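Local coordinates for DUF5624 domain-containing protein (Legionella pneumophila subsp. pneumophila, PDB 4JX2), which is of unknown function but is probably a secreted protein, built from a new combination of alpha helices and beta sheets, at the interface of chains A and B. Residues are numbered along the deposited sequence; one frame, centred on the assembly and turned at random. Chains: chain A/B, hypothetical protein.

The interface of chains A and B. Residues chain A 299-302; chain B 268-269, 272, 300.
A:Tyr301 meets chain B through both its backbone and its ring, and so illustrates how a loop can set a side chain into the contact between two copies of the protein in the deposited assembly. Its amide N donates a hydrogen bond of 3.0 Å to the carbonyl O of B:Val268, nearly straight at 165° and directed at a lone pair in the carbonyl plane. Beyond this polar link, B:Pro300 and B:Val272 both lie on one side of the ring plane. The proline CB sits above that plane but outside the rim, at the hydroxyl end, 3.7 Å from A:Tyr301 CZ, while B:Val272 CG1 comes to the CE2 edge from the same side, 3.6 Å from CE2. With CG placed beside its own N and anti to its carbonyl carbon (chi1 -60°), the ring extends across to these partners. On the other flank of the hydrogen bond, the two methyls of B:Val268 divide their work: CG1 packs against the backbone of A:Tyr301, and CG2 reaches A:Thr299 CB at 3.8 Å. A:Pro300 lies close to the two-fold axis and so meets its own counterpart, CB to B:Pro300 CB at 3.6 Å. The loop directly after strand 296-298 carries the chain A residues, presenting backbone and ring together. This pairing may or may not persist in solution. A water bridges the two proline carbonyls, 3.0 Å from A:Pro300 O and 2.8 Å from B:Pro300 O.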
ATOM      1  N   THR A 299      -6.898  -2.587  -2.134  1.00 34.31           N
ATOM      2  CA  THR A 299      -6.229  -3.561  -2.986  1.00 34.46           C
ATOM      3  C   THR A 299      -5.541  -2.841  -4.165  1.00 39.35           C
ATOM      4  O   THR A 299      -6.045  -2.902  -5.296  1.00 39.26           O
ATOM      5  CB  THR A 299      -7.252  -4.620  -3.449  1.00 36.57           C
ATOM      6  OG1 THR A 299      -8.292  -3.963  -4.167  1.00 28.06           O
ATOM      7  CG2 THR A 299      -7.836  -5.425  -2.285  1.00 35.11           C
ATOM      8  N   PRO A 300      -4.358  -2.198  -3.946  1.00 34.68           N
ATOM      9  CA  PRO A 300      -3.737  -1.425  -5.037  1.00 34.65           C
ATOM     10  C   PRO A 300      -3.308  -2.238  -6.269  1.00 37.67           C
ATOM     11  O   PRO A 300      -3.182  -1.671  -7.362  1.00 36.87           O
ATOM     12  CB  PRO A 300      -2.535  -0.771  -4.356  1.00 35.93           C
ATOM     13  CG  PRO A 300      -2.937  -0.673  -2.918  1.00 39.06           C
ATOM     14  CD  PRO A 300      -3.610  -2.000  -2.690  1.00 34.81           C
ATOM     15  N   TYR A 301      -3.156  -3.554  -6.117  1.00 33.40           N
ATOM     16  CA  TYR A 301      -2.716  -4.370  -7.233  1.00 33.64           C
ATOM     17  C   TYR A 301      -3.872  -5.135  -7.887  1.00 37.33           C
ATOM     18  O   TYR A 301      -3.636  -5.936  -8.793  1.00 37.09           O
ATOM     19  CB  TYR A 301      -1.561  -5.282  -6.812  1.00 34.97           C
ATOM     20  CG  TYR A 301      -0.355  -4.500  -6.329  1.00 36.46           C
ATOM     21  CD1 TYR A 301       0.302  -3.593  -7.166  1.00 38.25           C
ATOM     22  CD2 TYR A 301       0.129  -4.658  -5.033  1.00 36.77           C
ATOM     23  CE1 TYR A 301       1.396  -2.852  -6.717  1.00 37.27           C
ATOM     24  CE2 TYR A 301       1.255  -3.963  -4.592  1.00 37.32           C
ATOM     25  CZ  TYR A 301       1.873  -3.043  -5.428  1.00 42.57           C
ATOM     26  OH  TYR A 301       2.980  -2.356  -4.974  1.00 40.96           O
ATOM     27  N   ALA A 302      -5.121  -4.821  -7.510  1.00 33.49           N
ATOM     28  CA  ALA A 302      -6.258  -5.426  -8.173  1.00 33.92           C
ATOM     29  C   ALA A 302      -6.294  -4.951  -9.620  1.00 40.61           C
ATOM     30  O   ALA A 302      -6.010  -3.774  -9.897  1.00 40.13           O
ATOM     31  CB  ALA A 302      -7.545  -5.044  -7.468  1.00 33.91           C
TER
ATOM     32  N   VAL B 268      -3.116  -8.882  -3.560  1.00 41.38           N
ATOM     33  CA  VAL B 268      -3.244  -7.549  -4.182  1.00 39.47           C
ATOM     34  C   VAL B 268      -3.370  -6.382  -3.180  1.00 37.14           C
ATOM     35  O   VAL B 268      -3.410  -5.242  -3.609  1.00 35.19           O
ATOM     36  CB  VAL B 268      -4.416  -7.516  -5.187  1.00 43.65           C
ATOM     37  CG1 VAL B 268      -4.106  -8.368  -6.408  1.00 43.81           C
ATOM     38  CG2 VAL B 268      -5.733  -7.936  -4.536  1.00 43.52           C
ATOM     39  N   SER B 269      -3.330  -6.660  -1.881  1.00 32.55           N
ATOM     40  CA  SER B 269      -3.477  -5.655  -0.834  1.00 32.47           C
ATOM     41  C   SER B 269      -2.263  -5.576   0.115  1.00 36.45           C
ATOM     42  O   SER B 269      -2.266  -4.757   1.044  1.00 36.21           O
ATOM     43  CB  SER B 269      -4.726  -5.980  -0.010  1.00 34.46           C
ATOM     44  OG  SER B 269      -4.587  -7.255   0.599  1.00 39.43           O
ATOM     45  N   VAL B 272       2.189  -2.671   0.757  1.00 30.29           N
ATOM     46  CA  VAL B 272       1.974  -1.368   0.130  1.00 29.93           C
ATOM     47  C   VAL B 272       2.382  -0.225   1.094  1.00 35.94           C
ATOM     48  O   VAL B 272       2.285   0.955   0.730  1.00 36.63           O
ATOM     49  CB  VAL B 272       0.538  -1.182  -0.438  1.00 33.14           C
ATOM     50  CG1 VAL B 272       0.272  -2.143  -1.589  1.00 32.87           C
ATOM     51  CG2 VAL B 272      -0.537  -1.300   0.644  1.00 32.57           C
ATOM     52  N   PRO B 300       2.565   1.893  -5.608  1.00 31.64           N
ATOM     53  CA  PRO B 300       1.795   0.764  -6.169  1.00 30.68           C
ATOM     54  C   PRO B 300       1.090   1.048  -7.513  1.00 35.61           C
ATOM     55  O   PRO B 300       0.715   0.117  -8.248  1.00 35.17           O
ATOM     56  CB  PRO B 300       0.791   0.445  -5.050  1.00 31.31           C
ATOM     57  CG  PRO B 300       1.439   0.920  -3.813  1.00 35.36           C
ATOM     58  CD  PRO B 300       2.115   2.201  -4.235  1.00 31.61           C
TER
HETATM   59  O   HOH W   1      -1.273  -1.251  -9.650  1.00 34.56           O